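Local coordinates for protein Blo t 1 allergen (PDB 5JT8) that is a mite allergen of the papain-like cysteine protease family, held here with its propeptide, and probably cleaves proteins once that propeptide is removed, at residues 249-261 / 272-286. Sequence-based numbering, arbitrary orientation.
Sequences PVVIYMHGSNNYF and VAYNDAYTDHAVILV. With NO3 (nitrate ion), chain H; NO3 (nitrate ion), chain J.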
# COMPACT_ATOMS: atom_id res chain seq x y z
N PRO A 249 -7.26 -9.08 6.39
CA PRO A 249 -6.72 -7.80 5.91
C PRO A 249 -7.19 -7.48 4.50
O PRO A 249 -7.38 -8.41 3.69
CB PRO A 249 -5.21 -8.02 5.97
CG PRO A 249 -5.05 -8.96 7.15
CD PRO A 249 -6.24 -9.90 7.04
N VAL A 250 -7.42 -6.20 4.23
CA VAL A 250 -7.97 -5.77 2.96
C VAL A 250 -7.04 -4.77 2.26
O VAL A 250 -6.32 -4.02 2.92
CB VAL A 250 -9.37 -5.14 3.14
CG1 VAL A 250 -10.33 -6.18 3.76
CG2 VAL A 250 -9.29 -3.89 4.01
N VAL A 251 -7.05 -4.79 0.93
CA VAL A 251 -6.37 -3.78 0.12
C VAL A 251 -7.23 -2.53 0.10
O VAL A 251 -8.45 -2.62 -0.05
CB VAL A 251 -6.14 -4.23 -1.34
CG1 VAL A 251 -5.49 -3.11 -2.16
CG2 VAL A 251 -5.30 -5.48 -1.38
N ILE A 252 -6.59 -1.37 0.27
CA ILE A 252 -7.24 -0.10 0.03
C ILE A 252 -6.38 0.75 -0.91
O ILE A 252 -5.18 0.55 -1.02
CB ILE A 252 -7.50 0.71 1.33
CG1 ILE A 252 -6.17 1.04 2.01
CG2 ILE A 252 -8.38 -0.06 2.30
CD1 ILE A 252 -6.26 2.17 3.03
N TYR A 253 -7.02 1.68 -1.59
CA TYR A 253 -6.32 2.65 -2.42
C TYR A 253 -6.49 4.02 -1.83
O TYR A 253 -7.61 4.44 -1.54
CB TYR A 253 -6.83 2.63 -3.85
CG TYR A 253 -6.10 1.66 -4.72
CD1 TYR A 253 -6.34 0.31 -4.62
CD2 TYR A 253 -5.15 2.10 -5.64
CE1 TYR A 253 -5.68 -0.58 -5.42
CE2 TYR A 253 -4.48 1.21 -6.44
CZ TYR A 253 -4.75 -0.14 -6.33
OH TYR A 253 -4.09 -1.05 -7.12
N MET A 254 -5.39 4.73 -1.65
CA MET A 254 -5.48 6.03 -1.02
C MET A 254 -4.48 7.03 -1.60
O MET A 254 -3.82 6.77 -2.60
CB MET A 254 -5.31 5.88 0.50
CG MET A 254 -4.31 4.84 0.92
SD MET A 254 -2.66 5.53 0.81
CE MET A 254 -2.89 7.00 1.82
N HIS A 255 -4.41 8.19 -0.97
CA HIS A 255 -3.59 9.28 -1.47
C HIS A 255 -2.21 9.22 -0.80
O HIS A 255 -1.92 9.98 0.13
CB HIS A 255 -4.30 10.62 -1.21
CG HIS A 255 -3.68 11.77 -1.95
ND1 HIS A 255 -4.30 13.00 -2.07
CD2 HIS A 255 -2.50 11.88 -2.61
CE1 HIS A 255 -3.53 13.81 -2.78
NE2 HIS A 255 -2.43 13.16 -3.11
N GLY A 256 -1.37 8.31 -1.26
CA GLY A 256 -0.07 8.09 -0.64
C GLY A 256 0.91 9.25 -0.77
O GLY A 256 1.77 9.41 0.10
N SER A 257 0.78 10.05 -1.82
CA SER A 257 1.76 11.12 -2.08
C SER A 257 1.47 12.40 -1.29
O SER A 257 2.25 13.35 -1.33
CB SER A 257 1.84 11.43 -3.58
OG SER A 257 0.61 11.90 -4.10
N ASN A 258 0.35 12.42 -0.56
CA ASN A 258 0.06 13.50 0.39
C ASN A 258 1.22 13.67 1.38
O ASN A 258 1.74 12.69 1.91
CB ASN A 258 -1.25 13.23 1.14
CG ASN A 258 -1.48 14.20 2.29
OD1 ASN A 258 -0.90 14.05 3.37
ND2 ASN A 258 -2.32 15.20 2.06
N ASN A 259 1.62 14.92 1.63
CA ASN A 259 2.80 15.22 2.44
C ASN A 259 2.77 14.58 3.82
O ASN A 259 3.77 14.03 4.27
CB ASN A 259 2.98 16.73 2.60
CG ASN A 259 3.74 17.34 1.45
OD1 ASN A 259 4.71 16.77 0.96
ND2 ASN A 259 3.30 18.52 1.00
N TYR A 260 1.62 14.65 4.48
CA TYR A 260 1.48 14.12 5.83
C TYR A 260 1.60 12.60 5.84
O TYR A 260 2.30 12.01 6.66
CB TYR A 260 0.15 14.56 6.44
CG TYR A 260 0.03 16.07 6.61
CD1 TYR A 260 -0.40 16.87 5.56
CD2 TYR A 260 0.37 16.69 7.81
CE1 TYR A 260 -0.50 18.25 5.69
CE2 TYR A 260 0.28 18.06 7.95
CZ TYR A 260 -0.16 18.84 6.89
OH TYR A 260 -0.25 20.20 7.03
N PHE A 261 0.90 11.95 4.91
CA PHE A 261 1.00 10.50 4.84
C PHE A 261 2.40 10.08 4.40
O PHE A 261 2.99 9.15 4.96
CB PHE A 261 -0.04 9.91 3.88
CG PHE A 261 -0.04 8.42 3.86
CD1 PHE A 261 -0.74 7.71 4.83
CD2 PHE A 261 0.71 7.73 2.92
CE1 PHE A 261 -0.72 6.33 4.84
CE2 PHE A 261 0.74 6.35 2.93
CZ PHE A 261 0.02 5.65 3.88
N VAL A 272 -6.59 15.05 7.89
CA VAL A 272 -5.97 15.11 6.56
C VAL A 272 -6.91 14.62 5.45
O VAL A 272 -7.44 13.50 5.52
CB VAL A 272 -4.65 14.29 6.52
CG1 VAL A 272 -4.16 14.16 5.09
CG2 VAL A 272 -3.59 14.93 7.39
N ALA A 273 -7.12 15.50 4.47
CA ALA A 273 -7.72 15.13 3.18
C ALA A 273 -9.02 14.36 3.32
O ALA A 273 -9.13 13.24 2.84
CB ALA A 273 -6.72 14.31 2.35
N TYR A 274 -9.98 14.96 4.00
CA TYR A 274 -11.29 14.36 4.19
C TYR A 274 -11.96 14.09 2.85
O TYR A 274 -11.97 14.94 1.97
CB TYR A 274 -12.16 15.27 5.05
CG TYR A 274 -11.86 15.21 6.54
CD1 TYR A 274 -10.76 14.50 7.02
CD2 TYR A 274 -12.70 15.82 7.47
CE1 TYR A 274 -10.50 14.44 8.38
CE2 TYR A 274 -12.44 15.76 8.82
CZ TYR A 274 -11.34 15.07 9.27
OH TYR A 274 -11.09 14.99 10.62
N ASN A 275 -12.51 12.88 2.70
CA ASN A 275 -13.23 12.50 1.48
C ASN A 275 -12.40 12.65 0.21
O ASN A 275 -12.92 13.02 -0.84
CB ASN A 275 -14.52 13.32 1.33
CG ASN A 275 -15.34 13.36 2.61
OD1 ASN A 275 -15.76 12.32 3.14
ND2 ASN A 275 -15.57 14.56 3.13
N ASP A 276 -11.10 12.39 0.31
CA ASP A 276 -10.22 12.52 -0.84
C ASP A 276 -10.63 11.65 -2.04
O ASP A 276 -10.85 10.44 -1.90
CB ASP A 276 -8.79 12.17 -0.45
CG ASP A 276 -7.77 12.88 -1.29
OD1 ASP A 276 -8.08 13.19 -2.47
OD2 ASP A 276 -6.68 13.14 -0.77
N ALA A 277 -10.71 12.26 -3.22
CA ALA A 277 -11.03 11.52 -4.43
C ALA A 277 -9.76 11.05 -5.15
O ALA A 277 -9.79 10.14 -5.97
CB ALA A 277 -11.88 12.37 -5.36
N TYR A 278 -8.64 11.66 -4.80
CA TYR A 278 -7.38 11.39 -5.47
C TYR A 278 -6.63 10.25 -4.80
O TYR A 278 -6.25 10.33 -3.64
CB TYR A 278 -6.51 12.64 -5.50
CG TYR A 278 -5.23 12.51 -6.31
CD1 TYR A 278 -5.21 12.83 -7.67
CD2 TYR A 278 -4.05 12.09 -5.71
CE1 TYR A 278 -4.04 12.73 -8.40
CE2 TYR A 278 -2.88 11.99 -6.44
CZ TYR A 278 -2.87 12.31 -7.78
OH TYR A 278 -1.70 12.21 -8.49
N THR A 279 -6.42 9.18 -5.55
CA THR A 279 -5.75 8.01 -5.06
C THR A 279 -4.54 7.69 -5.96
O THR A 279 -4.63 7.81 -7.19
CB THR A 279 -6.74 6.85 -4.99
OG1 THR A 279 -7.66 7.02 -6.07
CG2 THR A 279 -7.54 6.90 -3.68
N ASP A 280 -3.42 7.30 -5.36
CA ASP A 280 -2.24 6.89 -6.14
C ASP A 280 -1.40 5.84 -5.43
O ASP A 280 -0.31 5.51 -5.87
CB ASP A 280 -1.35 8.09 -6.50
CG ASP A 280 -0.85 8.86 -5.28
OD1 ASP A 280 -1.11 8.45 -4.13
OD2 ASP A 280 -0.19 9.90 -5.49
N HIS A 281 -1.90 5.30 -4.33
CA HIS A 281 -1.12 4.33 -3.58
C HIS A 281 -2.00 3.24 -3.02
O HIS A 281 -3.04 3.52 -2.44
CB HIS A 281 -0.38 5.05 -2.46
CG HIS A 281 0.61 4.19 -1.73
ND1 HIS A 281 1.48 3.34 -2.37
CD2 HIS A 281 0.90 4.10 -0.41
CE1 HIS A 281 2.24 2.74 -1.48
NE2 HIS A 281 1.91 3.19 -0.28
N ALA A 282 -1.58 1.99 -3.19
CA ALA A 282 -2.28 0.85 -2.61
C ALA A 282 -1.59 0.38 -1.33
O ALA A 282 -0.38 0.25 -1.31
CB ALA A 282 -2.36 -0.30 -3.59
N VAL A 283 -2.37 0.14 -0.28
CA VAL A 283 -1.82 -0.41 0.97
C VAL A 283 -2.84 -1.38 1.57
O VAL A 283 -3.83 -1.70 0.91
CB VAL A 283 -1.49 0.69 2.00
CG1 VAL A 283 -0.35 1.58 1.50
CG2 VAL A 283 -2.74 1.52 2.33
N ILE A 284 -2.61 -1.81 2.80
CA ILE A 284 -3.45 -2.80 3.47
C ILE A 284 -3.96 -2.30 4.82
O ILE A 284 -3.19 -1.76 5.61
CB ILE A 284 -2.65 -4.13 3.69
CG1 ILE A 284 -2.21 -4.73 2.34
CG2 ILE A 284 -3.44 -5.14 4.50
CD1 ILE A 284 -1.14 -5.83 2.50
N LEU A 285 -5.25 -2.48 5.07
CA LEU A 285 -5.80 -2.29 6.41
C LEU A 285 -5.72 -3.62 7.15
O LEU A 285 -6.19 -4.63 6.64
CB LEU A 285 -7.24 -1.80 6.38
CG LEU A 285 -7.56 -0.42 5.80
CD1 LEU A 285 -9.07 -0.18 5.80
CD2 LEU A 285 -6.84 0.64 6.63
N VAL A 286 -5.12 -3.61 8.33
CA VAL A 286 -5.02 -4.84 9.10
C VAL A 286 -5.81 -4.74 10.39
O VAL A 286 -5.83 -5.67 11.17
CB VAL A 286 -3.56 -5.19 9.45
CG1 VAL A 286 -2.74 -5.46 8.18
CG2 VAL A 286 -2.94 -4.12 10.31
N NO3 H . -4.67 17.80 3.61
O1 NO3 H . -5.48 18.17 4.51
O2 NO3 H . -5.10 17.19 2.59
O3 NO3 H . -3.42 18.04 3.72
N NO3 J . -16.24 15.03 7.12
O1 NO3 J . -16.19 15.77 8.14
O2 NO3 J . -16.43 15.54 5.98
O3 NO3 J . -16.08 13.77 7.23
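Val250, Ile252 and Met254 pair antiparallel with Leu285, Val283 and His281, each pair exchanging two backbone hydrogen bonds; the straightest runs from Met254 N to His281 O (2.8 Å, 172° at the hydrogen). Met254 O also accepts from Asp280 N at 2.8 Å, and this double acceptance identifies a classic beta bulge, with Asp280 and His281 both opposite Met254.

Polar side chains tie the 255-258 turn, which follows Met254, to segment 272-286. Asp280 OD2 receives Ser257 OG at 2.6 Å through its syn lone pair, while OD1 takes weaker bonds from the backbone N atoms of Gly256 and Ser257. Farther out, His255 ND1 donates to Asp276 OD2 (2.7 Å), the acceptor lying in the ring plane although the ring and carboxylate planes differ by 68°. Asp276 OD1 accepts from Tyr278 N, an Asx turn that would steady this carboxylate. Tyr278 CD2 sits over one imidazole face, its ring inclined 54° to that of His255.

Apolar contacts divide between the sheet faces. On one, Ala282 CB lies over the Tyr253 ring, 3.8 Å from its centroid, a CH-pi contact. On the other, Ile252 CG1, placed between backbone N and carbonyl carbon, presses on Val283 CG2 at 3.5 Å, and Ile252 CG2 meets Leu285 CD1.

Within the papain-like fold, Val251 and Pro249 rest against helix 139-154, whereas Val283 and Leu285 pack on strand 294-300. His281 NE2 bonds Asn301 OD1, consistent with the His-Asn pair of papain-family active sites, and propeptide helix 80-88 reaches Asp280 and Tyr278 through Ser84.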